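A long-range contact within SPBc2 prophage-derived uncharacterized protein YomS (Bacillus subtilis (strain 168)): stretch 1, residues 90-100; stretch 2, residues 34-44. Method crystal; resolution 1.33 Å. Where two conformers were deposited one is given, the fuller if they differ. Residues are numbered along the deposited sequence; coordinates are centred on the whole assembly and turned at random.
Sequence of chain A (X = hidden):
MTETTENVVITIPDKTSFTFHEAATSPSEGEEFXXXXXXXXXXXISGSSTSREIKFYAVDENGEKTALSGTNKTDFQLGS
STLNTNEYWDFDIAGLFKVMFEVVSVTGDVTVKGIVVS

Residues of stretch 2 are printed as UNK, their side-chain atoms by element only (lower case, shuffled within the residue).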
ATOM      1  N   ASP A  90      -4.385 -11.908   7.769  1.00 13.40           N
ATOM      2  CA  ASP A  90      -4.332 -10.431   7.775  1.00 13.56           C
ATOM      3  C   ASP A  90      -5.590  -9.842   7.138  1.00 13.07           C
ATOM      4  O   ASP A  90      -6.017 -10.319   6.074  1.00 13.18           O
ATOM      5  CB  ASP A  90      -3.142  -9.932   6.993  1.00 14.78           C
ATOM      6  CG  ASP A  90      -1.822 -10.038   7.664  1.00 17.25           C
ATOM      7  OD1 ASP A  90      -1.791 -10.282   8.906  1.00 18.74           O
ATOM      8  OD2 ASP A  90      -0.829  -9.995   6.885  1.00 19.21           O
ATOM      9  N   PHE A  91      -6.108  -8.809   7.778  1.00 12.92           N
ATOM     10  CA  PHE A  91      -7.356  -8.160   7.321  1.00 13.07           C
ATOM     11  C   PHE A  91      -7.206  -6.663   7.364  1.00 13.11           C
ATOM     12  O   PHE A  91      -6.604  -6.110   8.274  1.00 13.45           O
ATOM     13  CB  PHE A  91      -8.543  -8.523   8.212  1.00 13.35           C
ATOM     14  CG  PHE A  91      -8.811  -9.991   8.322  1.00 13.56           C
ATOM     15  CD1 PHE A  91      -8.154 -10.784   9.238  1.00 13.34           C
ATOM     16  CD2 PHE A  91      -9.678 -10.596   7.420  1.00 13.16           C
ATOM     17  CE1 PHE A  91      -8.393 -12.132   9.295  1.00 13.41           C
ATOM     18  CE2 PHE A  91      -9.928 -11.954   7.481  1.00 13.57           C
ATOM     19  CZ  PHE A  91      -9.268 -12.711   8.407  1.00 13.23           C
ATOM     20  N   ASP A  92      -7.791  -6.016   6.365  0.50 12.80           N
ATOM     21  CA  ASP A  92      -7.972  -4.551   6.346  0.50 12.96           C
ATOM     22  C   ASP A  92      -9.351  -4.257   6.925  0.50 12.46           C
ATOM     23  O   ASP A  92     -10.363  -4.659   6.329  0.50 13.31           O
ATOM     24  CB  ASP A  92      -7.823  -3.989   4.945  0.50 14.13           C
ATOM     25  CG  ASP A  92      -8.125  -2.501   4.836  0.50 15.62           C
ATOM     26  OD1 ASP A  92      -8.402  -1.770   5.851  0.50 16.66           O
ATOM     27  OD2 ASP A  92      -8.075  -2.019   3.673  0.50 20.28           O
ATOM     28  N   ILE A  93      -9.360  -3.661   8.109  1.00 12.22           N
ATOM     29  CA  ILE A  93     -10.608  -3.514   8.892  1.00 11.41           C
ATOM     30  C   ILE A  93     -10.994  -2.062   9.119  1.00 11.41           C
ATOM     31  O   ILE A  93     -11.968  -1.809   9.833  1.00 11.44           O
ATOM     32  CB  ILE A  93     -10.461  -4.240  10.242  1.00 12.16           C
ATOM     33  CG1 ILE A  93      -9.395  -3.585  11.147  1.00 12.70           C
ATOM     34  CG2 ILE A  93     -10.241  -5.731  10.063  1.00 12.71           C
ATOM     35  CD1 ILE A  93      -9.411  -4.031  12.570  1.00 12.83           C
ATOM     36  N   ALA A  94     -10.305  -1.106   8.520  1.00 10.61           N
ATOM     37  CA  ALA A  94     -10.444   0.290   8.915  1.00 10.57           C
ATOM     38  C   ALA A  94     -11.867   0.802   8.791  1.00 10.76           C
ATOM     39  O   ALA A  94     -12.249   1.676   9.575  1.00 11.18           O
ATOM     40  CB  ALA A  94      -9.519   1.177   8.129  1.00 11.06           C
ATOM     41  N   GLY A  95     -12.585   0.326   7.769  1.00 10.87           N
ATOM     42  CA  GLY A  95     -13.947   0.806   7.507  1.00 10.98           C
ATOM     43  C   GLY A  95     -15.050  -0.066   8.055  1.00 11.22           C
ATOM     44  O   GLY A  95     -16.211   0.070   7.581  1.00 12.02           O
ATOM     45  N   LEU A  96     -14.734  -0.931   9.002  1.00 10.99           N
ATOM     46  CA  LEU A  96     -15.714  -1.897   9.543  1.00 11.50           C
ATOM     47  C   LEU A  96     -16.070  -1.496  10.961  1.00 11.57           C
ATOM     48  O   LEU A  96     -15.233  -0.978  11.684  1.00 12.18           O
ATOM     49  CB  LEU A  96     -15.139  -3.301   9.585  1.00 11.56           C
ATOM     50  CG  LEU A  96     -14.649  -3.849   8.257  1.00 11.72           C
ATOM     51  CD1 LEU A  96     -14.058  -5.235   8.468  1.00 11.95           C
ATOM     52  CD2 LEU A  96     -15.794  -3.909   7.225  1.00 12.47           C
ATOM     53  N   PHE A  97     -17.304  -1.759  11.409  1.00 11.97           N
ATOM     54  CA  PHE A  97     -17.685  -1.526  12.803  1.00 12.20           C
ATOM     55  C   PHE A  97     -17.107  -2.613  13.731  1.00 11.94           C
ATOM     56  O   PHE A  97     -16.417  -2.307  14.701  1.00 11.56           O
ATOM     57  CB  PHE A  97     -19.192  -1.490  12.910  1.00 12.87           C
ATOM     58  CG  PHE A  97     -19.677  -1.443  14.339  1.00 13.73           C
ATOM     59  CD1 PHE A  97     -19.320  -0.394  15.159  1.00 14.80           C
ATOM     60  CD2 PHE A  97     -20.549  -2.426  14.811  1.00 14.35           C
ATOM     61  CE1 PHE A  97     -19.781  -0.384  16.486  1.00 15.53           C
ATOM     62  CE2 PHE A  97     -21.090  -2.331  16.084  1.00 15.59           C
ATOM     63  CZ  PHE A  97     -20.642  -1.352  16.920  1.00 15.76           C
ATOM     64  N   LYS A  98     -17.347  -3.871  13.384  1.00 12.46           N
ATOM     65  CA  LYS A  98     -16.929  -5.017  14.226  1.00 12.80           C
ATOM     66  C   LYS A  98     -16.386  -6.114  13.338  1.00 12.64           C
ATOM     67  O   LYS A  98     -16.744  -6.214  12.167  1.00 12.33           O
ATOM     68  CB  LYS A  98     -18.093  -5.609  14.995  1.00 13.60           C
ATOM     69  CG  LYS A  98     -18.418  -4.917  16.304  1.00 14.61           C
ATOM     70  CD  LYS A  98     -19.641  -5.528  16.940  1.00 15.25           C
ATOM     71  CE  LYS A  98     -19.747  -5.220  18.414  1.00 16.58           C
ATOM     72  NZ  LYS A  98     -20.943  -5.866  18.995  1.00 18.09           N
ATOM     73  N   VAL A  99     -15.541  -6.942  13.952  1.00 13.23           N
ATOM     74  CA  VAL A  99     -15.143  -8.216  13.306  1.00 13.20           C
ATOM     75  C   VAL A  99     -15.394  -9.361  14.286  1.00 13.97           C
ATOM     76  O   VAL A  99     -15.357  -9.156  15.519  1.00 14.32           O
ATOM     77  CB  VAL A  99     -13.685  -8.162  12.798  1.00 13.48           C
ATOM     78  CG1 VAL A  99     -13.522  -7.181  11.655  1.00 14.01           C
ATOM     79  CG2 VAL A  99     -12.714  -7.856  13.888  1.00 14.34           C
ATOM     80  N   MET A 100     -15.607 -10.522  13.717  1.00 13.93           N
ATOM     81  CA  MET A 100     -15.985 -11.746  14.436  0.60 14.47           C
ATOM     82  C   MET A 100     -15.359 -12.935  13.723  1.00 14.81           C
ATOM     83  O   MET A 100     -15.311 -12.956  12.500  1.00 14.28           O
ATOM     84  CB  MET A 100     -17.512 -11.871  14.456  0.60 15.27           C
ATOM     85  CG  MET A 100     -17.950 -13.247  14.919  0.60 16.22           C
ATOM     86  SD  MET A 100     -19.683 -13.622  14.556  0.60 17.65           S
ATOM     87  CE  MET A 100     -20.359 -12.469  15.693  0.60 17.60           C
ATOM     88  N   UNK A  34     -14.696  -4.470  18.473  1.00 13.36           N
ATOM     89  CA  UNK A  34     -15.069  -3.124  17.999  1.00 13.33           C
ATOM     90  C   UNK A  34     -13.829  -2.480  17.411  1.00 12.43           C
ATOM     91  O   UNK A  34     -12.846  -2.225  18.137  1.00 13.04           O
ATOM     92  c   UNK A  34     -15.676  -2.290  19.108  1.00 14.32           C
ATOM     93  c   UNK A  34     -16.937  -2.963  19.631  1.00 15.05           C
ATOM     94  c   UNK A  34     -15.946  -0.848  18.692  1.00 14.69           C
ATOM     95  N   UNK A  35     -13.845  -2.207  16.103  1.00 11.87           N
ATOM     96  CA  UNK A  35     -12.641  -1.744  15.386  1.00 11.39           C
ATOM     97  C   UNK A  35     -12.136  -0.430  15.947  1.00 11.29           C
ATOM     98  O   UNK A  35     -10.914  -0.259  16.025  1.00 10.87           O
ATOM     99  c   UNK A  35     -13.210  -3.110  13.341  1.00 11.69           C
ATOM    100  c   UNK A  35     -12.983  -1.702  13.895  1.00 11.14           C
ATOM    101  c   UNK A  35     -11.829  -1.010  13.147  1.00 11.28           C
ATOM    102  N   UNK A  36     -13.016   0.509  16.282  1.00 11.24           N
ATOM    103  CA  UNK A  36     -12.562   1.768  16.859  1.00 11.45           C
ATOM    104  C   UNK A  36     -11.633   2.516  15.907  1.00 10.94           C
ATOM    105  O   UNK A  36     -12.086   2.769  14.764  1.00 10.79           O
ATOM    106  N   UNK A  37     -10.442   2.863  16.369  1.00 11.32           N
ATOM    107  CA  UNK A  37      -9.515   3.634  15.533  1.00 11.10           C
ATOM    108  C   UNK A  37      -8.553   2.761  14.767  1.00 11.48           C
ATOM    109  O   UNK A  37      -7.634   3.321  14.137  1.00 11.87           O
ATOM    110  c   UNK A  37      -6.981   4.332  19.398  1.00 12.29           C
ATOM    111  n   UNK A  37      -6.407   3.317  18.685  1.00 11.56           N
ATOM    112  c   UNK A  37      -6.981   3.281  17.442  1.00 11.27           C
ATOM    113  n   UNK A  37      -7.936   4.871  18.656  1.00 11.86           N
ATOM    114  c   UNK A  37      -7.939   4.244  17.435  1.00 11.41           C
ATOM    115  c   UNK A  37      -8.839   4.720  16.355  1.00 11.35           C
ATOM    116  N   UNK A  38      -8.657   1.447  14.771  1.00 11.00           N
ATOM    117  CA  UNK A  38      -7.649   0.576  14.162  1.00 11.21           C
ATOM    118  C   UNK A  38      -7.887   0.441  12.663  1.00 11.32           C
ATOM    119  O   UNK A  38      -8.962   0.731  12.115  1.00 11.10           O
ATOM    120  c   UNK A  38      -5.265  -0.220  17.799  1.00 12.46           C
ATOM    121  c   UNK A  38      -7.448  -0.411  18.682  1.00 12.44           C
ATOM    122  c   UNK A  38      -7.924  -0.649  17.399  1.00 11.82           C
ATOM    123  c   UNK A  38      -6.098  -0.278  18.891  1.00 12.62           C
ATOM    124  c   UNK A  38      -5.736  -0.442  16.522  1.00 11.49           C
ATOM    125  c   UNK A  38      -7.089  -0.625  16.292  1.00 11.45           C
ATOM    126  c   UNK A  38      -7.631  -0.765  14.893  1.00 10.95           C
ATOM    127  N   UNK A  39      -6.813   0.045  11.980  0.70 11.70           N
ATOM    128  CA  UNK A  39      -6.840  -0.119  10.507  0.70 11.77           C
ATOM    129  C   UNK A  39      -6.652  -1.557  10.064  0.70 11.60           C
ATOM    130  O   UNK A  39      -7.197  -1.928   9.022  0.70 11.26           O
ATOM    131  c   UNK A  39      -4.468   2.802   9.435  0.70 15.08           C
ATOM    132  c   UNK A  39      -4.674   5.132   8.745  0.70 17.17           C
ATOM    133  c   UNK A  39      -5.736   0.702   9.826  0.70 12.84           C
ATOM    134  n   UNK A  39      -4.359   6.405   8.863  0.70 19.43           N
ATOM    135  c   UNK A  39      -5.775   2.215  10.027  0.70 13.95           C
ATOM    136  n   UNK A  39      -5.469   4.768   7.773  0.70 16.68           N
ATOM    137  n   UNK A  39      -4.251   4.222   9.609  0.70 16.79           N
ATOM    138  N   UNK A  40      -5.824  -2.317  10.760  0.60 12.58           N
ATOM    139  CA  UNK A  40      -5.420  -3.662  10.312  0.60 12.90           C
ATOM    140  C   UNK A  40      -5.571  -4.641  11.482  0.60 12.44           C
ATOM    141  O   UNK A  40      -5.399  -4.263  12.622  0.60 12.28           O
ATOM    142  o   UNK A  40      -1.958  -2.576   7.113  0.60 26.52           O
ATOM    143  c   UNK A  40      -2.165  -2.601   8.355  0.60 19.01           C
ATOM    144  c   UNK A  40      -3.947  -3.665   9.831  0.60 14.06           C
ATOM    145  c   UNK A  40      -3.646  -2.697   8.698  0.60 15.62           C
ATOM    146  o   UNK A  40      -1.248  -2.430   9.296  0.60 20.93           O
ATOM    147  N   UNK A  41      -5.820  -5.894  11.131  1.00 12.79           N
ATOM    148  CA  UNK A  41      -5.887  -7.008  12.097  1.00 12.95           C
ATOM    149  C   UNK A  41      -5.115  -8.190  11.561  1.00 12.98           C
ATOM    150  O   UNK A  41      -5.251  -8.533  10.398  1.00 13.21           O
ATOM    151  c   UNK A  41      -7.351  -7.409  12.235  1.00 14.07           C
ATOM    152  c   UNK A  41      -7.335  -8.691  14.409  1.00 14.63           C
ATOM    153  c   UNK A  41      -9.159  -9.014  12.815  1.00 15.29           C
ATOM    154  c   UNK A  41      -7.687  -8.702  12.960  1.00 14.59           C
ATOM    155  N   UNK A  42      -4.385  -8.823  12.465  1.00 13.43           N
ATOM    156  CA  UNK A  42      -3.791 -10.137  12.180  1.00 13.26           C
ATOM    157  C   UNK A  42      -4.329 -11.109  13.217  1.00 13.75           C
ATOM    158  O   UNK A  42      -4.116 -10.897  14.419  1.00 14.04           O
ATOM    159  c   UNK A  42      -1.641 -11.434  11.939  1.00 14.37           C
ATOM    160  o   UNK A  42      -1.796  -9.151  11.245  1.00 13.84           O
ATOM    161  c   UNK A  42      -2.265 -10.082  12.233  1.00 13.44           C
ATOM    162  N   UNK A  43      -4.989 -12.153  12.760  1.00 14.20           N
ATOM    163  CA  UNK A  43      -5.572 -13.209  13.632  1.00 14.92           C
ATOM    164  C   UNK A  43      -4.666 -14.427  13.604  1.00 15.13           C
ATOM    165  O   UNK A  43      -4.249 -14.856  12.528  1.00 15.56           O
ATOM    166  c   UNK A  43      -7.887 -12.415  13.186  1.00 16.97           C
ATOM    167  c   UNK A  43      -7.560 -14.713  13.934  1.00 17.66           C
ATOM    168  c   UNK A  43      -6.966 -13.599  13.115  1.00 15.93           C
ATOM    169  N   UNK A  44      -4.403 -14.984  14.787  1.00 14.54           N
ATOM    170  CA  UNK A  44      -3.684 -16.259  14.925  1.00 15.05           C
ATOM    171  C   UNK A  44      -4.704 -17.316  15.336  1.00 15.15           C
ATOM    172  O   UNK A  44      -5.414 -17.160  16.376  1.00 15.84           O
ATOM    173  c   UNK A  44      -1.878 -17.454  16.248  1.00 15.83           C
ATOM    174  c   UNK A  44      -2.579 -16.152  15.962  1.00 15.39           C
ATOM    175  n   UNK A  44       0.296 -19.613  16.356  1.00 17.37           N
ATOM    176  c   UNK A  44      -1.078 -18.000  15.082  1.00 16.17           C
ATOM    177  c   UNK A  44      -0.625 -19.447  15.227  1.00 16.79           C
TER
HETATM  178  O   HOH W   1     -15.758   0.430  15.402  1.00 11.58           O

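Position 34 carries three side-chain carbons, one bearing the other two, so the fork lies at CB. One branch lies 3.8 Å from Lys98 CE and the other 4.4 Å from Phe97 CE1. Three carbons and no more, forked at CB, give valine, Val34.

Position 35 repeats this pattern of three carbons forked at CB. Its CB lies 3.2 Å from Leu96 O, and one branch comes within 3.4 Å of Ile93 O and 3.9 Å of Ile93 CD1. This is Val35, pointed toward stretch 1.

Position 36 has no side-chain atoms and is Gly36; its phi of 60° and psi of -125° suit the type II' turn from Val35 to position 38.

Position 37 has one carbon leading to a five-membered ring of three carbons and two nitrogens, an imidazole. It is His37, whose side chain points away and makes no contact with stretch 1.

Position 38 has one carbon and a ring of six carbons without oxygen: Phe38. Its CB lies 4.4 Å from Ile93 CD1, while the ring leads away.

Position 39 shows three carbons, a nitrogen, then a carbon carrying two more nitrogens, a guanidinium. This is Arg39; its CB is 4.2 Å from Ala94 CB, and its guanidinium is hydrogen-bonded elsewhere in the structure.

Position 40 has three carbons, the third carrying two oxygens. The carboxylate at that distance from the backbone gives Glu40, paired with Asp92 on the same face of the sheet.

Position 41 has four carbons forked at the second, hence Leu41. Its CD2 lies 4.1 Å from Phe91 CD1 and 3.9 Å from Val99 CG2.

Position 42 has one carbon bearing an oxygen and a carbon: Thr42. Its OG1 donates to Asp90 OD1 at 2.6 Å.

Position 43, again three carbons forked at CB, is Val43, with CG2 3.9 Å from Phe91 CE1.

Position 44 has four carbons in a row ending in nitrogen: Lys44, out of reach of stretch 1.

The contact rests on antiparallel pairing, with strand directions 155° apart. Phe91 and Leu41 form the hydrogen-bonded pair: Phe91 N to Leu41 O is 2.8 Å, and Leu41 N to Phe91 O is 3.0 Å. Beyond it, Ile93 N donates to Arg39 O (2.9 Å, 157°). The turns interrupt this ladder, which resumes where Val35 N donates to Phe97 O (2.9 Å, 172°); a water also links Phe97 O to Gly36 N. Between these anchors, Ile93 CD1 packs 4.0 Å from Leu41 CB, so backbone pairing and apolar packing together bury 774 Å².

Stretch 2 34-44: VVGHFRELTVK
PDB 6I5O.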